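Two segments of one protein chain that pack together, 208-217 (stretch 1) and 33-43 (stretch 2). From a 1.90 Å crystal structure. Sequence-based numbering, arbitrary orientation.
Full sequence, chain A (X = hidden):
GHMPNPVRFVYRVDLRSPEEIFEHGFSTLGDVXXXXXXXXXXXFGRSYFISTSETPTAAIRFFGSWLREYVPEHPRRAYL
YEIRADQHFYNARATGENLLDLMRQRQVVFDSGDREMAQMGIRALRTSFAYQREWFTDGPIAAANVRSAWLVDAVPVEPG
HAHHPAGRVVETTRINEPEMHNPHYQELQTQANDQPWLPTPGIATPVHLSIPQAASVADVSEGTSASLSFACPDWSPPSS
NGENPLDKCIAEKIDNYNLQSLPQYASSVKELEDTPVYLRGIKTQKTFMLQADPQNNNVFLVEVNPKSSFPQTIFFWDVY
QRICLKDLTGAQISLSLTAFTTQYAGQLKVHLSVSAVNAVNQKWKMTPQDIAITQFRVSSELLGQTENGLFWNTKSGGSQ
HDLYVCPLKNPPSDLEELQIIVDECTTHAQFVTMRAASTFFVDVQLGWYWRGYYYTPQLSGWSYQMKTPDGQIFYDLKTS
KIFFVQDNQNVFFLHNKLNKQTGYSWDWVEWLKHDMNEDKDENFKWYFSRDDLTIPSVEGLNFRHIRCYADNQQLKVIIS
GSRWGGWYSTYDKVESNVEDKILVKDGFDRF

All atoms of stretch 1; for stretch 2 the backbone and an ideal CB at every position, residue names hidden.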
# COMPACT_ATOMS: atom_id res chain seq x y z
N HIS A 208 1.56 -21.68 -17.53
CA HIS A 208 0.70 -22.63 -16.85
C HIS A 208 0.47 -22.20 -15.41
O HIS A 208 1.41 -21.91 -14.67
CB HIS A 208 1.34 -24.03 -16.84
CG HIS A 208 1.26 -24.74 -18.15
ND1 HIS A 208 0.58 -25.85 -18.52
CD2 HIS A 208 1.97 -24.33 -19.26
CE1 HIS A 208 0.87 -26.08 -19.85
NE2 HIS A 208 1.71 -25.15 -20.27
N LEU A 209 -0.80 -22.20 -15.01
CA LEU A 209 -1.20 -21.80 -13.67
C LEU A 209 -2.06 -22.88 -13.02
O LEU A 209 -2.92 -23.48 -13.67
CB LEU A 209 -1.98 -20.49 -13.77
CG LEU A 209 -1.34 -19.20 -13.25
CD1 LEU A 209 0.16 -19.20 -13.44
CD2 LEU A 209 -2.00 -17.95 -13.86
N SER A 210 -1.80 -23.14 -11.74
CA SER A 210 -2.66 -23.98 -10.92
C SER A 210 -3.29 -23.13 -9.82
O SER A 210 -2.64 -22.81 -8.83
CB SER A 210 -1.87 -25.12 -10.28
OG SER A 210 -1.28 -25.95 -11.26
N ILE A 211 -4.55 -22.78 -10.01
CA ILE A 211 -5.28 -21.95 -9.05
C ILE A 211 -5.94 -22.82 -7.99
O ILE A 211 -6.72 -23.71 -8.33
CB ILE A 211 -6.38 -21.13 -9.76
CG1 ILE A 211 -5.84 -20.55 -11.07
CG2 ILE A 211 -6.93 -20.06 -8.82
CD1 ILE A 211 -4.66 -19.57 -10.90
N PRO A 212 -5.65 -22.55 -6.71
CA PRO A 212 -6.19 -23.36 -5.62
C PRO A 212 -7.67 -23.05 -5.35
O PRO A 212 -8.16 -21.98 -5.70
CB PRO A 212 -5.33 -22.95 -4.42
CG PRO A 212 -4.91 -21.55 -4.72
CD PRO A 212 -4.77 -21.46 -6.23
N GLN A 213 -8.37 -23.98 -4.71
CA GLN A 213 -9.78 -23.78 -4.41
C GLN A 213 -10.00 -23.10 -3.07
O GLN A 213 -11.10 -22.60 -2.80
CB GLN A 213 -10.51 -25.12 -4.44
CG GLN A 213 -10.55 -25.74 -5.83
CD GLN A 213 -11.27 -27.06 -5.85
OE1 GLN A 213 -10.76 -28.07 -5.37
NE2 GLN A 213 -12.48 -27.06 -6.41
N ALA A 214 -8.97 -23.08 -2.23
CA ALA A 214 -9.12 -22.59 -0.86
C ALA A 214 -7.97 -21.70 -0.39
O ALA A 214 -6.87 -21.73 -0.96
CB ALA A 214 -9.30 -23.75 0.10
N ALA A 215 -8.23 -20.95 0.67
CA ALA A 215 -7.26 -20.01 1.24
C ALA A 215 -7.28 -20.07 2.76
O ALA A 215 -8.24 -20.55 3.36
CB ALA A 215 -7.55 -18.59 0.77
N SER A 216 -6.20 -19.60 3.38
CA SER A 216 -6.14 -19.44 4.82
C SER A 216 -5.69 -18.00 5.09
O SER A 216 -4.89 -17.44 4.34
CB SER A 216 -5.17 -20.44 5.45
OG SER A 216 -5.65 -21.77 5.30
N VAL A 217 -6.25 -17.40 6.13
CA VAL A 217 -6.02 -16.00 6.43
C VAL A 217 -5.84 -15.86 7.92
O VAL A 217 -6.66 -16.37 8.69
CB VAL A 217 -7.25 -15.12 6.06
CG1 VAL A 217 -6.94 -13.64 6.30
CG2 VAL A 217 -7.69 -15.35 4.64
N UNK A 33 6.66 -24.27 -5.80
CA UNK A 33 6.76 -22.92 -6.37
C UNK A 33 5.42 -22.57 -6.98
O UNK A 33 5.24 -22.60 -8.19
CB UNK A 33 7.88 -22.83 -7.41
N UNK A 34 4.44 -22.25 -6.13
CA UNK A 34 3.10 -21.94 -6.62
C UNK A 34 2.72 -20.56 -6.11
O UNK A 34 2.56 -20.37 -4.90
CB UNK A 34 2.08 -22.99 -6.18
N UNK A 35 2.60 -19.60 -7.02
CA UNK A 35 2.42 -18.21 -6.60
C UNK A 35 1.10 -18.00 -5.83
O UNK A 35 1.08 -17.41 -4.74
CB UNK A 35 2.46 -17.29 -7.82
N UNK A 36 -0.00 -18.47 -6.41
CA UNK A 36 -1.30 -18.26 -5.78
C UNK A 36 -1.41 -18.95 -4.42
O UNK A 36 -1.99 -18.39 -3.48
CB UNK A 36 -2.41 -18.76 -6.70
N UNK A 37 -0.88 -20.17 -4.30
CA UNK A 37 -0.93 -20.87 -3.00
C UNK A 37 -0.13 -20.12 -1.93
O UNK A 37 -0.47 -20.18 -0.74
CB UNK A 37 -0.39 -22.30 -3.14
N UNK A 38 0.93 -19.45 -2.35
CA UNK A 38 1.76 -18.69 -1.42
C UNK A 38 1.04 -17.42 -0.94
O UNK A 38 1.07 -17.09 0.26
CB UNK A 38 3.09 -18.32 -2.08
N UNK A 39 0.40 -16.72 -1.87
CA UNK A 39 -0.37 -15.52 -1.55
C UNK A 39 -1.57 -15.88 -0.67
O UNK A 39 -1.92 -15.14 0.26
CB UNK A 39 -0.84 -14.82 -2.83
N UNK A 40 -2.20 -17.01 -0.97
CA UNK A 40 -3.44 -17.39 -0.28
C UNK A 40 -3.24 -18.37 0.88
O UNK A 40 -4.20 -18.80 1.52
CB UNK A 40 -4.41 -18.01 -1.29
N UNK A 41 -1.98 -18.73 1.14
CA UNK A 41 -1.64 -19.67 2.22
C UNK A 41 -2.41 -20.99 2.12
O UNK A 41 -2.80 -21.56 3.14
CB UNK A 41 -1.92 -19.02 3.58
N UNK A 42 -2.63 -21.46 0.90
CA UNK A 42 -3.33 -22.73 0.68
C UNK A 42 -2.54 -23.91 1.24
O UNK A 42 -1.36 -24.06 0.93
CB UNK A 42 -3.59 -22.94 -0.81
N UNK A 43 -3.20 -24.75 2.04
CA UNK A 43 -2.53 -25.91 2.65
C UNK A 43 -1.14 -25.51 3.13
O UNK A 43 -0.14 -26.12 2.73
CB UNK A 43 -2.44 -27.07 1.66

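Position 33 precedes the helix, and its ideal CB has nothing of stretch 1 within 5.5 Å. The residue is Arg 33, hydrogen-bonded elsewhere in the structure.

Position 34 comes right before the first helical turn. Its CB points toward stretch 1, 5.4 Å from Ser 210 O. Asn, Asp, Ser or Thr would suit a helix N-cap, and a side chain with a donor could also reach the carbonyl. Asn 34 does both. Its OD1 accepts from the backbone N of position 37 at 3.0 Å, the capping bond. Its ND2 gives a weak hydrogen bond to Ser 210 O at 3.4 Å. A water donates to Ser 210 O as well and accepts weakly from ND2.

Position 35 starts the helix with its CB sideways and no atom of stretch 1 within 5.5 Å. Many residues would fit. Phe 35 makes no contact with stretch 1.

Position 36 points toward stretch 1. Its ideal CB lies 3.6 Å from Pro 212 CD and 4.8 Å from Ile 211 CD1. The surroundings are largely apolar, so Leu, Met, Ile or an aromatic residue would suit. The residue is Phe 36. Ile 211 CD1 sits over one ring face, 4.0 Å from the ring centroid, a CH-pi contact. Leu 209 CD2 approaches Phe 36 CE2 obliquely at 4.1 Å. Phe 36 CB packs on Pro 212 CD at 3.7 Å.

Position 37 is sideways, its ideal CB 4.8 Å from Pro 212 CG. A long side chain could lay its aliphatic part on the proline and send a polar end beyond it; Glu, Gln, Lys or Arg would do. In Glu 37, CG lies 4.0 Å from Pro 212 CB. OE2 accepts from the water that also donates to Ser 210 O.

Positions 38 and 39 are helical and out of reach of stretch 1, which leaves the choice open. They are His 38 and Ile 39.

Position 40 has its ideal CB 3.8 Å from Ala 215 CB and 5.0 Å from Pro 212 CG. Leu, Met or Ile would suit this apolar site. Leu 40 brings CD1 to 4.0 Å from Pro 212 CG. Its backbone O accepts from Ser 216 N at 2.8 Å.

Position 41 has positive phi, 54°, which favours Gly or Asn but admits others. Its ideal CB is 3.5 Å from Ser 216 O, so a small polar residue fits. Ser 41 is found. A water joins its OG to Ser 216 O.

Position 42 has its ideal CB 3.5 Å from Ala 214 O and 4.0 Å from Pro 212 CB. A short hydroxyl side chain, Ser or Thr, would suit. Thr 42 OG1 donates to Ala 214 O at 2.8 Å and touches Pro 212 CG at 3.4 Å.

Position 43 points away, with phi/psi of 41/57. Gly, Asn or Asp would be at ease. It is Asn 43, whose backbone N donates to a water that in turn donates to Ser 216 OG.

Stretch 2, residues 33-43: RNFFEHILSTN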
# COMPACT_ATOMS: atom_id res chain seq x y z
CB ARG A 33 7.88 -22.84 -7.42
CG ARG A 33 9.28 -22.97 -6.85
CD ARG A 33 10.33 -23.13 -7.95
NE ARG A 33 10.82 -21.88 -8.52
CZ ARG A 33 10.83 -21.62 -9.82
NH1 ARG A 33 10.34 -22.50 -10.68
NH2 ARG A 33 11.33 -20.48 -10.28
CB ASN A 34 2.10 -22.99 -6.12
CG ASN A 34 0.71 -22.78 -6.68
OD1 ASN A 34 0.17 -21.67 -6.64
ND2 ASN A 34 0.10 -23.86 -7.19
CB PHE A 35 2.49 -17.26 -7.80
CG PHE A 35 2.19 -15.82 -7.46
CD1 PHE A 35 3.11 -15.05 -6.77
CD2 PHE A 35 0.98 -15.23 -7.84
CE1 PHE A 35 2.83 -13.72 -6.47
CE2 PHE A 35 0.70 -13.91 -7.53
CZ PHE A 35 1.63 -13.16 -6.84
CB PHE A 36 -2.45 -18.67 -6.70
CG PHE A 36 -2.75 -17.65 -7.77
CD1 PHE A 36 -3.61 -16.59 -7.52
CD2 PHE A 36 -2.14 -17.73 -9.01
CE1 PHE A 36 -3.88 -15.64 -8.51
CE2 PHE A 36 -2.40 -16.79 -9.99
CZ PHE A 36 -3.27 -15.75 -9.74
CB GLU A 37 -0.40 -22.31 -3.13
CG GLU A 37 -1.38 -23.23 -3.85
CD GLU A 37 -0.88 -24.67 -3.95
OE1 GLU A 37 0.27 -24.94 -3.52
OE2 GLU A 37 -1.63 -25.53 -4.44
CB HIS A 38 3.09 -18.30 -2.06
CG HIS A 38 3.90 -17.38 -1.22
ND1 HIS A 38 4.45 -17.77 -0.02
CD2 HIS A 38 4.19 -16.07 -1.37
CE1 HIS A 38 5.06 -16.74 0.53
NE2 HIS A 38 4.93 -15.69 -0.27
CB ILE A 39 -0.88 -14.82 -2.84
CG1 ILE A 39 0.29 -14.27 -3.64
CG2 ILE A 39 -1.86 -13.72 -2.49
CD1 ILE A 39 1.18 -13.32 -2.85
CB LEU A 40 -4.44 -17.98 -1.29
CG LEU A 40 -4.84 -17.07 -2.45
CD1 LEU A 40 -5.68 -17.85 -3.46
CD2 LEU A 40 -5.60 -15.87 -1.90
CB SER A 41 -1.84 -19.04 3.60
OG SER A 41 -1.10 -17.82 3.75
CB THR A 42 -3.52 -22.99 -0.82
OG1 THR A 42 -4.10 -21.83 -1.42
CG2 THR A 42 -4.43 -24.21 -1.05
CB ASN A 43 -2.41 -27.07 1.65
CG ASN A 43 -3.75 -27.56 1.14
OD1 ASN A 43 -4.77 -27.49 1.99
ND2 ASN A 43 -3.87 -28.01 -0.00
O HOH W 1 -2.97 -24.79 -6.66
O HOH W 2 -2.81 -15.94 2.91
O HOH W 3 -6.03 -23.38 2.89
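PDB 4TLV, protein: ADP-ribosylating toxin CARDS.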